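Local coordinates for protein dual function macrocyclase-peptidase POPB (Galerina marginata, PDB 5N4B) that cleaves peptide bonds after proline and closes the trimmed peptide into a macrocycle, as a serine peptidase of the amanitin toxin pathway, at residues S26-E31 with E632-Y637; D196-F201 with F215-Y220; N234-Y239 with D249-Q254; N380-I385 with S461-Y466. The protein carries 1 engineered substitution. All coordinates share one frame; numbering follows the deposited sequence.

Contact 1 of 4, residues S26-E31 with E632-Y637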
# COMPACT_ATOMS: atom_id res chain seq x y z
N SER A 26 -17.35 25.64 15.66
CA SER A 26 -16.17 25.46 16.50
C SER A 26 -16.57 25.45 17.97
O SER A 26 -17.35 26.30 18.42
CB SER A 26 -15.23 26.64 16.28
OG SER A 26 -14.28 26.80 17.29
N ALA A 27 -16.02 24.52 18.74
CA ALA A 27 -16.36 24.53 20.16
C ALA A 27 -15.85 25.80 20.82
O ALA A 27 -16.57 26.39 21.64
CB ALA A 27 -15.83 23.28 20.84
N SER A 28 -14.65 26.25 20.47
CA SER A 28 -14.07 27.42 21.13
C SER A 28 -14.55 28.74 20.55
O SER A 28 -14.64 29.72 21.29
CB SER A 28 -12.55 27.39 21.10
OG SER A 28 -12.08 27.38 19.77
N LYS A 29 -14.89 28.80 19.26
CA LYS A 29 -15.19 30.08 18.60
C LYS A 29 -16.62 30.21 18.11
O LYS A 29 -16.98 31.27 17.59
CB LYS A 29 -14.25 30.30 17.40
CG LYS A 29 -12.75 30.31 17.71
CD LYS A 29 -12.35 31.35 18.74
CE LYS A 29 -10.97 31.93 18.45
NZ LYS A 29 -10.86 33.33 18.96
N GLY A 30 -17.44 29.17 18.23
CA GLY A 30 -18.78 29.25 17.66
C GLY A 30 -18.75 29.16 16.14
O GLY A 30 -17.98 28.39 15.56
N GLU A 31 -19.60 29.92 15.48
CA GLU A 31 -19.67 29.90 14.01
C GLU A 31 -18.38 30.40 13.36
O GLU A 31 -17.89 31.49 13.66
CB GLU A 31 -20.86 30.74 13.56
CG GLU A 31 -22.14 29.94 13.44
CD GLU A 31 -23.16 30.56 12.49
OE1 GLU A 31 -24.29 30.03 12.41
OE2 GLU A 31 -22.84 31.57 11.83
N GLU A 632 -13.77 18.68 17.32
CA GLU A 632 -12.80 18.07 16.43
C GLU A 632 -12.39 19.05 15.34
O GLU A 632 -11.20 19.17 15.01
CB GLU A 632 -13.37 16.75 15.91
CG GLU A 632 -13.68 15.76 17.07
CD GLU A 632 -14.20 14.42 16.68
OE1 GLU A 632 -14.23 14.08 15.49
OE2 GLU A 632 -14.58 13.65 17.63
N PHE A 633 -13.37 19.82 14.82
CA PHE A 633 -13.06 20.97 13.98
C PHE A 633 -11.92 21.79 14.59
O PHE A 633 -11.01 22.25 13.90
CB PHE A 633 -14.31 21.84 13.77
CG PHE A 633 -14.04 23.07 12.98
CD1 PHE A 633 -13.64 24.25 13.61
CD2 PHE A 633 -14.14 23.09 11.60
CE1 PHE A 633 -13.38 25.38 12.90
CE2 PHE A 633 -13.85 24.26 10.88
CZ PHE A 633 -13.47 25.37 11.53
N ASP A 634 -11.94 21.97 15.90
CA ASP A 634 -10.97 22.86 16.52
C ASP A 634 -9.53 22.38 16.43
O ASP A 634 -8.61 23.20 16.48
CB ASP A 634 -11.33 23.15 17.97
CG ASP A 634 -12.45 24.14 18.09
OD1 ASP A 634 -12.90 24.79 17.11
OD2 ASP A 634 -12.91 24.28 19.24
N TYR A 635 -9.27 21.07 16.34
CA TYR A 635 -7.91 20.61 16.09
C TYR A 635 -7.63 20.32 14.62
O TYR A 635 -6.47 20.33 14.22
CB TYR A 635 -7.54 19.43 16.99
CG TYR A 635 -8.35 18.16 16.87
CD1 TYR A 635 -8.24 17.31 15.78
CD2 TYR A 635 -9.15 17.74 17.91
CE1 TYR A 635 -8.96 16.13 15.72
CE2 TYR A 635 -9.84 16.54 17.87
CZ TYR A 635 -9.74 15.72 16.76
OH TYR A 635 -10.43 14.51 16.70
N ILE A 636 -8.68 20.11 13.81
CA ILE A 636 -8.51 19.88 12.37
C ILE A 636 -8.19 21.17 11.62
O ILE A 636 -7.28 21.23 10.78
CB ILE A 636 -9.76 19.22 11.78
CG1 ILE A 636 -9.96 17.84 12.36
CG2 ILE A 636 -9.67 19.14 10.27
CD1 ILE A 636 -11.39 17.26 12.11
N TYR A 637 -8.99 22.20 11.85
CA TYR A 637 -8.85 23.44 11.09
C TYR A 637 -7.46 24.02 11.12
O TYR A 637 -6.97 24.43 10.05
CB TYR A 637 -9.90 24.42 11.61
CG TYR A 637 -10.06 25.72 10.87
CD1 TYR A 637 -10.09 25.77 9.49
CD2 TYR A 637 -10.26 26.90 11.57
CE1 TYR A 637 -10.29 26.96 8.81
CE2 TYR A 637 -10.46 28.12 10.87
CZ TYR A 637 -10.46 28.11 9.50
OH TYR A 637 -10.67 29.28 8.80
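With CG anti to its own carbonyl carbon (chi1 -77°) and OD1 nearly eclipsing CA (chi2 -9°), Asp634 turns the syn lone pairs of both oxygens from helix 630-636 toward the turn between strands 21-26 and 30-35. Ser26 answers with OG anti to its backbone N (chi1 162°), which sets the hydroxyl directly against one of those oxygens. The bond from Ser26 OG to Asp634 OD1 is very short at 2.4 Å and uses the syn lone pair. The other oxygen, Asp634 OD2, takes the backbone N-H of Ser28, also on its syn lone pair, at 2.9 Å from Ser28 N. Ser26 OG is gripped from behind as well: Lys29 N donates to it at 2.9 Å, an ST motif that ties the hydroxyl into the turn and fixes its direction. Beside this polar core, Ser26 CB rests against Phe633 CD1 at 3.9 Å. Phe633 in turn meets the ring of Tyr24, and Tyr637 CB lies over one of its faces. Outside the pair, Ala27 shares a backbone hydrogen bond with Pro630, so the turn is held at the start of the helix too. One carboxylate thus serves two donors of a tight turn and joins the N-terminal hairpin to the hydrolase-side helix. The very short Ser26 OG to Asp634 OD1 bond is consistent with a strong, charge-assisted hydrogen bond and probably with an ionised Asp634.

Contact 2 of 4, residues D196-F201 with F215-Y220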
# COMPACT_ATOMS: atom_id res chain seq x y z
N ASP A 196 -18.60 -17.44 -16.21
CA ASP A 196 -18.78 -16.73 -14.95
C ASP A 196 -18.25 -15.31 -15.06
O ASP A 196 -17.12 -15.11 -15.50
CB ASP A 196 -17.97 -17.42 -13.85
CG ASP A 196 -18.38 -18.87 -13.60
OD1 ASP A 196 -18.69 -19.60 -14.57
OD2 ASP A 196 -18.33 -19.31 -12.42
N GLU A 197 -19.02 -14.33 -14.61
CA GLU A 197 -18.59 -12.95 -14.59
C GLU A 197 -19.12 -12.30 -13.32
O GLU A 197 -20.32 -12.03 -13.20
CB GLU A 197 -19.07 -12.21 -15.84
CG GLU A 197 -18.63 -10.77 -15.87
CD GLU A 197 -18.89 -10.10 -17.21
OE1 GLU A 197 -20.08 -10.04 -17.60
OE2 GLU A 197 -17.90 -9.72 -17.89
N VAL A 198 -18.26 -12.08 -12.35
CA VAL A 198 -18.65 -11.64 -11.03
C VAL A 198 -18.31 -10.15 -10.90
O VAL A 198 -17.16 -9.78 -10.63
CB VAL A 198 -17.97 -12.51 -9.97
CG1 VAL A 198 -18.31 -12.05 -8.59
CG2 VAL A 198 -18.37 -13.96 -10.15
N LYS A 199 -19.28 -9.29 -11.13
CA LYS A 199 -19.10 -7.85 -11.21
C LYS A 199 -19.22 -7.21 -9.83
O LYS A 199 -19.70 -7.80 -8.84
CB LYS A 199 -20.15 -7.25 -12.14
CG LYS A 199 -19.90 -7.67 -13.61
CD LYS A 199 -20.94 -7.09 -14.56
CE LYS A 199 -20.88 -5.56 -14.62
NZ LYS A 199 -19.67 -4.96 -15.22
N TRP A 200 -18.75 -5.96 -9.77
CA TRP A 200 -18.97 -5.05 -8.65
C TRP A 200 -18.10 -5.38 -7.44
O TRP A 200 -18.40 -4.99 -6.32
CB TRP A 200 -20.47 -4.95 -8.26
CG TRP A 200 -21.31 -4.65 -9.47
CD1 TRP A 200 -22.16 -5.50 -10.11
CD2 TRP A 200 -21.33 -3.44 -10.20
NE1 TRP A 200 -22.71 -4.89 -11.19
CE2 TRP A 200 -22.21 -3.63 -11.29
CE3 TRP A 200 -20.70 -2.21 -10.05
CZ2 TRP A 200 -22.50 -2.61 -12.20
CZ3 TRP A 200 -20.96 -1.22 -10.98
CH2 TRP A 200 -21.87 -1.43 -12.04
N PHE A 201 -16.98 -6.05 -7.68
CA PHE A 201 -16.07 -6.51 -6.64
C PHE A 201 -15.14 -5.38 -6.23
O PHE A 201 -14.52 -4.71 -7.07
CB PHE A 201 -15.26 -7.68 -7.20
CG PHE A 201 -14.06 -8.11 -6.36
CD1 PHE A 201 -14.21 -8.48 -5.06
CD2 PHE A 201 -12.80 -8.17 -6.91
CE1 PHE A 201 -13.10 -8.86 -4.30
CE2 PHE A 201 -11.70 -8.59 -6.18
CZ PHE A 201 -11.86 -8.95 -4.88
N PHE A 215 -16.19 -19.26 -4.14
CA PHE A 215 -15.43 -18.31 -3.36
C PHE A 215 -16.27 -17.16 -2.86
O PHE A 215 -17.28 -16.77 -3.45
CB PHE A 215 -14.23 -17.76 -4.15
CG PHE A 215 -14.57 -17.18 -5.48
CD1 PHE A 215 -15.03 -15.88 -5.58
CD2 PHE A 215 -14.42 -17.92 -6.64
CE1 PHE A 215 -15.37 -15.33 -6.84
CE2 PHE A 215 -14.76 -17.38 -7.87
CZ PHE A 215 -15.25 -16.10 -7.94
N LEU A 216 -15.84 -16.64 -1.74
CA LEU A 216 -16.43 -15.44 -1.16
C LEU A 216 -15.70 -14.22 -1.67
O LEU A 216 -14.48 -14.23 -1.87
CB LEU A 216 -16.37 -15.46 0.37
CG LEU A 216 -17.23 -16.57 0.98
CD1 LEU A 216 -16.39 -17.73 1.38
CD2 LEU A 216 -18.05 -16.10 2.06
N TYR A 217 -16.45 -13.13 -1.84
CA TYR A 217 -15.98 -11.85 -2.35
C TYR A 217 -16.95 -10.77 -1.91
O TYR A 217 -18.15 -11.00 -1.77
CB TYR A 217 -15.87 -11.90 -3.88
CG TYR A 217 -17.20 -11.94 -4.57
CD1 TYR A 217 -17.97 -13.11 -4.65
CD2 TYR A 217 -17.75 -10.78 -5.05
CE1 TYR A 217 -19.21 -13.11 -5.22
CE2 TYR A 217 -19.02 -10.77 -5.61
CZ TYR A 217 -19.75 -11.93 -5.67
OH TYR A 217 -21.04 -11.90 -6.23
N GLN A 218 -16.42 -9.56 -1.72
CA GLN A 218 -17.24 -8.41 -1.37
C GLN A 218 -17.66 -7.68 -2.64
O GLN A 218 -16.84 -7.39 -3.52
CB GLN A 218 -16.50 -7.46 -0.46
CG GLN A 218 -17.36 -6.23 -0.12
CD GLN A 218 -16.73 -5.45 0.99
OE1 GLN A 218 -17.22 -5.47 2.11
NE2 GLN A 218 -15.59 -4.82 0.73
N ARG A 219 -18.94 -7.37 -2.73
CA ARG A 219 -19.38 -6.55 -3.83
C ARG A 219 -20.34 -5.46 -3.38
O ARG A 219 -20.80 -5.40 -2.25
CB ARG A 219 -20.03 -7.35 -4.93
CG ARG A 219 -21.21 -8.08 -4.37
CD ARG A 219 -22.21 -8.38 -5.43
NE ARG A 219 -22.82 -7.18 -6.02
CZ ARG A 219 -23.75 -7.25 -6.95
NH1 ARG A 219 -24.17 -8.44 -7.37
NH2 ARG A 219 -24.24 -6.13 -7.43
N TYR A 220 -20.58 -4.57 -4.29
CA TYR A 220 -21.40 -3.40 -4.08
C TYR A 220 -22.64 -3.42 -4.96
O TYR A 220 -22.70 -4.22 -5.91
CB TYR A 220 -20.58 -2.15 -4.33
CG TYR A 220 -19.62 -1.92 -3.19
CD1 TYR A 220 -20.01 -1.16 -2.09
CD2 TYR A 220 -18.38 -2.53 -3.16
CE1 TYR A 220 -19.16 -0.94 -1.03
CE2 TYR A 220 -17.53 -2.32 -2.07
CZ TYR A 220 -17.94 -1.53 -1.03
OH TYR A 220 -17.06 -1.36 0.04
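Backbone bonding between these segments is confined to one end. Tyr220 N donates to Trp200 O at 3.0 Å, in the carbonyl plane, and Phe201 and Arg219 form a single bridge. Two CA-H...O contacts reinforce it, Phe201 CA to Gln218 O at 3.3 Å being the straighter one.

Apolar packing carries the middle. Val198 and Tyr217 meet end-on: CG1, anti to the valine's backbone N (chi1 178°), sits over one face of the phenol ring, 3.5 Å from its centroid, a CH-pi contact. Tyr217 CG lies between its backbone N and carbonyl carbon, and the hydroxyl is held beyond the pair by Asp249 and Gln246. Phe201 crosses obliquely, its CD1 at 4.0 Å from Tyr217 CB, while Gln218 O lies at the edge of the Phe201 ring.

The charged side chain that works across this contact is Arg219. Its chain bends at chi3 (-64°), so that NE and NH2 both grip Tyr220 O side-on, the oxygen lying in the guanidinium plane; NH2 lies in the carbonyl plane, while NE stands above it. This fixes the rotation of the flat group, which lies at 21° to the Trp200 ring with NH2 3.5 Å from Trp200 CD1.

At Trp200 and Phe201, both opposite Ser170, the strand makes a G1 beta bulge, with Trp200 at positive phi. Strand 198-201 is the outermost of one four-stranded blade and strand 214-219 belongs to the next, so this is blade-to-blade packing in the beta-propeller of prolyl oligopeptidases.

Contact 3 of 4, residues N234-Y239 with D249-Q254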
# COMPACT_ATOMS: atom_id res chain seq x y z
N ASN A 234 -23.25 0.09 1.17
CA ASN A 234 -24.08 -1.10 1.19
C ASN A 234 -23.35 -2.31 0.60
O ASN A 234 -23.93 -3.14 -0.12
CB ASN A 234 -25.43 -0.86 0.48
CG ASN A 234 -26.27 0.17 1.20
OD1 ASN A 234 -26.90 -0.10 2.25
ND2 ASN A 234 -26.23 1.35 0.69
N ALA A 235 -22.11 -2.48 1.06
CA ALA A 235 -21.34 -3.67 0.71
C ALA A 235 -22.03 -4.94 1.15
O ALA A 235 -22.75 -5.00 2.17
CB ALA A 235 -19.97 -3.63 1.38
N MET A 236 -21.79 -5.98 0.39
CA MET A 236 -22.33 -7.31 0.63
C MET A 236 -21.19 -8.30 0.54
O MET A 236 -20.44 -8.32 -0.45
CB MET A 236 -23.36 -7.71 -0.45
CG MET A 236 -24.58 -6.82 -0.50
SD MET A 236 -25.46 -6.92 -2.06
CE MET A 236 -24.52 -5.70 -2.98
N MET A 237 -21.06 -9.17 1.52
CA MET A 237 -20.20 -10.34 1.38
C MET A 237 -21.01 -11.44 0.72
O MET A 237 -22.07 -11.83 1.22
CB MET A 237 -19.63 -10.78 2.73
CG MET A 237 -18.71 -11.97 2.66
SD MET A 237 -17.26 -11.79 1.63
CE MET A 237 -16.45 -10.46 2.49
N CYS A 238 -20.52 -11.94 -0.39
CA CYS A 238 -21.24 -12.85 -1.24
C CYS A 238 -20.42 -14.09 -1.51
O CYS A 238 -19.19 -14.11 -1.29
CB CYS A 238 -21.57 -12.20 -2.58
SG CYS A 238 -22.75 -10.84 -2.44
N TYR A 239 -21.11 -15.12 -2.00
CA TYR A 239 -20.51 -16.38 -2.40
C TYR A 239 -20.89 -16.71 -3.83
O TYR A 239 -22.07 -16.68 -4.18
CB TYR A 239 -20.94 -17.50 -1.45
CG TYR A 239 -20.47 -18.85 -1.83
CD1 TYR A 239 -19.17 -19.31 -1.58
CD2 TYR A 239 -21.37 -19.70 -2.47
CE1 TYR A 239 -18.83 -20.63 -1.99
CE2 TYR A 239 -21.02 -20.93 -2.88
CZ TYR A 239 -19.80 -21.40 -2.63
OH TYR A 239 -19.59 -22.69 -3.10
N ASP A 249 -25.48 -16.03 -7.11
CA ASP A 249 -24.62 -15.84 -5.95
C ASP A 249 -25.44 -15.60 -4.68
O ASP A 249 -26.49 -14.95 -4.70
CB ASP A 249 -23.68 -14.65 -6.20
CG ASP A 249 -22.57 -14.97 -7.18
OD1 ASP A 249 -22.62 -15.97 -7.91
OD2 ASP A 249 -21.63 -14.14 -7.25
N ILE A 250 -24.92 -16.10 -3.57
CA ILE A 250 -25.55 -16.03 -2.26
C ILE A 250 -25.02 -14.81 -1.53
O ILE A 250 -23.81 -14.57 -1.53
CB ILE A 250 -25.23 -17.32 -1.47
CG1 ILE A 250 -25.91 -18.51 -2.14
CG2 ILE A 250 -25.66 -17.19 -0.02
CD1 ILE A 250 -25.42 -19.86 -1.64
N ILE A 251 -25.89 -14.04 -0.87
CA ILE A 251 -25.47 -12.97 0.02
C ILE A 251 -25.25 -13.61 1.39
O ILE A 251 -26.21 -14.02 2.06
CB ILE A 251 -26.50 -11.83 0.12
CG1 ILE A 251 -26.60 -11.11 -1.23
CG2 ILE A 251 -26.04 -10.82 1.17
CD1 ILE A 251 -27.68 -9.99 -1.24
N VAL A 252 -23.98 -13.72 1.79
CA VAL A 252 -23.55 -14.30 3.06
C VAL A 252 -23.77 -13.31 4.20
O VAL A 252 -24.17 -13.68 5.32
CB VAL A 252 -22.06 -14.68 2.90
CG1 VAL A 252 -21.43 -15.01 4.17
CG2 VAL A 252 -21.94 -15.85 1.93
N TYR A 253 -23.53 -12.03 3.96
CA TYR A 253 -23.79 -11.01 4.97
C TYR A 253 -23.94 -9.64 4.33
O TYR A 253 -23.21 -9.29 3.41
CB TYR A 253 -22.71 -10.92 6.07
CG TYR A 253 -23.24 -10.11 7.24
CD1 TYR A 253 -24.25 -10.63 8.04
CD2 TYR A 253 -22.76 -8.87 7.54
CE1 TYR A 253 -24.80 -9.89 9.08
CE2 TYR A 253 -23.24 -8.11 8.60
CZ TYR A 253 -24.28 -8.63 9.36
OH TYR A 253 -24.85 -7.93 10.40
N GLN A 254 -24.85 -8.83 4.87
CA GLN A 254 -24.88 -7.39 4.64
C GLN A 254 -25.59 -6.75 5.82
O GLN A 254 -26.24 -7.44 6.62
CB GLN A 254 -25.57 -7.03 3.32
CG GLN A 254 -27.05 -7.23 3.28
CD GLN A 254 -27.61 -6.72 1.96
OE1 GLN A 254 -27.41 -5.56 1.57
NE2 GLN A 254 -28.26 -7.58 1.26
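Strands 236-239 and 250-254 run antiparallel, their axes 4.4 Å apart at closest approach and their directions 146° apart, and the register slips by one residue between Met237 and Cys238. The cause is a classic beta bulge: Val252 and Tyr253 both face Met237, whose carbonyl oxygen accepts from both amides. Val252 N to Met237 O, at 2.7 Å, is the shorter but more bent of the two. Beyond the bulge Tyr239 and Ile250 form a regular hydrogen-bonded pair, Tyr239 N lying 2.8 Å from Ile250 O.

On the face of Met236, Cys238 and Ile251, the Met236 chain bends at chi3 (-86°) and crosses Ile251 obliquely, bringing SD to 3.9 Å from Ile251 CD1. Cys238 SG touches Ile251 CG1 at 4.0 Å from the same side. On the other face Tyr239 and Ile250 run alongside each other, with Tyr239 CD2 at 4.1 Å from Ile250 CD1. Val252, turned toward the partner strand by the bulge, sets CG2 3.9 Å from Tyr239 CB. Tyr253 leads away to meet Trp289 and Tyr263 edge-to-face. The pair is a bulged beta hairpin, the third and fourth strands of a four-stranded beta-propeller blade, with 250-254 at its edge.

Contact 4 of 4, residues N380-I385 with S461-Y466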
# COMPACT_ATOMS: atom_id res chain seq x y z
N ASN A 380 12.34 -2.46 16.27
CA ASN A 380 13.05 -1.29 15.76
C ASN A 380 12.89 -1.18 14.23
O ASN A 380 13.79 -0.76 13.52
CB ASN A 380 14.53 -1.26 16.17
CG ASN A 380 14.73 -1.17 17.64
OD1 ASN A 380 15.50 -1.95 18.23
ND2 ASN A 380 14.04 -0.28 18.23
N VAL A 381 11.70 -1.50 13.74
CA VAL A 381 11.30 -1.35 12.35
C VAL A 381 12.06 -2.28 11.43
O VAL A 381 12.10 -2.07 10.20
CB VAL A 381 11.38 0.12 11.88
CG1 VAL A 381 10.39 0.35 10.72
CG2 VAL A 381 11.09 1.09 13.00
N LYS A 382 12.61 -3.35 11.97
CA LYS A 382 13.35 -4.34 11.20
C LYS A 382 12.79 -5.72 11.56
O LYS A 382 12.58 -6.05 12.73
CB LYS A 382 14.84 -4.25 11.56
CG LYS A 382 15.47 -2.89 11.10
CD LYS A 382 16.83 -2.59 11.67
CE LYS A 382 16.74 -2.13 13.11
NZ LYS A 382 18.09 -1.99 13.63
N ASP A 383 12.53 -6.52 10.55
CA ASP A 383 11.82 -7.77 10.73
C ASP A 383 12.74 -8.91 11.13
O ASP A 383 13.87 -9.05 10.61
CB ASP A 383 11.06 -8.12 9.45
CG ASP A 383 9.84 -7.25 9.23
OD1 ASP A 383 9.35 -6.55 10.18
OD2 ASP A 383 9.24 -7.30 8.12
N GLU A 384 12.23 -9.76 12.00
CA GLU A 384 12.90 -10.94 12.53
C GLU A 384 11.95 -12.12 12.37
O GLU A 384 10.75 -12.01 12.65
CB GLU A 384 13.26 -10.76 13.98
CG GLU A 384 14.03 -9.48 14.26
CD GLU A 384 14.40 -9.29 15.73
OE1 GLU A 384 13.97 -10.12 16.58
OE2 GLU A 384 15.13 -8.34 16.04
N ILE A 385 12.47 -13.27 11.95
CA ILE A 385 11.65 -14.43 11.63
C ILE A 385 11.94 -15.55 12.61
O ILE A 385 13.11 -15.91 12.80
CB ILE A 385 11.88 -14.88 10.18
CG1 ILE A 385 11.73 -13.70 9.19
CG2 ILE A 385 10.90 -16.00 9.84
CD1 ILE A 385 13.03 -13.25 8.63
N SER A 461 22.72 1.15 4.75
CA SER A 461 21.64 1.72 5.53
C SER A 461 21.98 1.60 7.00
O SER A 461 22.54 0.58 7.46
CB SER A 461 20.28 1.11 5.25
OG SER A 461 20.22 -0.20 5.74
N THR A 462 21.66 2.64 7.73
CA THR A 462 21.82 2.67 9.19
C THR A 462 20.55 3.27 9.78
O THR A 462 19.73 3.84 9.06
CB THR A 462 22.99 3.51 9.67
OG1 THR A 462 22.83 4.87 9.22
CG2 THR A 462 24.33 2.92 9.16
N GLN A 463 20.38 3.12 11.06
CA GLN A 463 19.27 3.68 11.78
C GLN A 463 19.82 4.60 12.87
O GLN A 463 20.68 4.19 13.67
CB GLN A 463 18.41 2.57 12.37
CG GLN A 463 17.14 3.06 13.06
CD GLN A 463 16.33 1.87 13.51
OE1 GLN A 463 16.79 1.06 14.32
NE2 GLN A 463 15.15 1.75 12.99
N VAL A 464 19.34 5.82 12.87
CA VAL A 464 19.71 6.82 13.87
C VAL A 464 18.45 7.24 14.63
O VAL A 464 17.32 6.97 14.21
CB VAL A 464 20.41 8.02 13.23
CG1 VAL A 464 21.64 7.58 12.52
CG2 VAL A 464 19.51 8.78 12.30
N TRP A 465 18.63 7.86 15.79
CA TRP A 465 17.51 8.32 16.60
C TRP A 465 17.61 9.82 16.79
O TRP A 465 18.70 10.35 17.01
CB TRP A 465 17.47 7.61 17.96
CG TRP A 465 17.23 6.15 17.88
CD1 TRP A 465 18.13 5.19 17.52
CD2 TRP A 465 16.02 5.49 18.16
NE1 TRP A 465 17.52 3.97 17.53
CE2 TRP A 465 16.22 4.12 17.95
CE3 TRP A 465 14.77 5.93 18.58
CZ2 TRP A 465 15.18 3.17 18.15
CZ3 TRP A 465 13.77 5.03 18.79
CH2 TRP A 465 13.98 3.65 18.58
N TYR A 466 16.47 10.48 16.69
CA TYR A 466 16.37 11.93 16.92
C TYR A 466 15.22 12.19 17.87
O TYR A 466 14.43 11.32 18.19
CB TYR A 466 16.20 12.71 15.60
CG TYR A 466 14.88 12.48 14.91
CD1 TYR A 466 14.66 11.39 14.08
CD2 TYR A 466 13.84 13.39 15.06
CE1 TYR A 466 13.44 11.20 13.45
CE2 TYR A 466 12.64 13.20 14.43
CZ TYR A 466 12.45 12.12 13.62
OH TYR A 466 11.23 11.96 13.00
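The close part of this contact is a single side-chain amide. Gln463 CG is anti to its backbone N (chi1 -175°) and the chain runs on extended, pushing the amide straight off strand 459-467 to the turn before strand 382-388. There Gln463 NE2 donates to Asn380 O at 2.9 Å along a nearly straight line, 166° at the hydrogen. The acceptor lies in the glutamine amide plane, but the donor stands 38° above the carbonyl plane, away from a lone pair. Val381 crosses the glutamine at about a right angle, its CG2 4.1 Å from Gln463 NE2.

Looser contacts flank the bond. Lys382, bent near its end, meets the other end of the amide tip to tip, and Lys382 NZ to Gln463 OE1 is a weak 3.4 Å bond. Farther out, Asn380 ND2 lies in the plane of the exposed Trp465 ring, at its edge, 3.6 Å from Trp465 CZ2, with the amide and ring planes almost perpendicular.

Both ends of the amide are used, NE2 firmly and OE1 weakly, consistent with its modelled orientation. Across these segments the link from propeller turn to edge strand is polar and sparse, with one good hydrogen bond.

Contacts 2 and 3 form one continuous region of the propeller, their centres 9 Å apart. Strands 214-219 and 236-241 are neighbours in one sheet: Arg219 O probably accepts from Met236 N at 2.9 Å, and Tyr217 OH to Asp249 OD2, at 2.5 Å, ties the two contacts again. Contact 4 lies on the opposite side of the chain's centre, about 40 Å from contact 2 between centres, and spans from the propeller to the edge strand of the hydrolase-side sheet. Contact 1, 39 to 42 Å from the others between centres, fastens the 21-35 hairpin to helix 630-636. Contact 2 comes nearest the catalytic machinery, the Phe201 side chain being about 7 Å from that of His699 of the charge relay, whose serine position is the engineered Ala578.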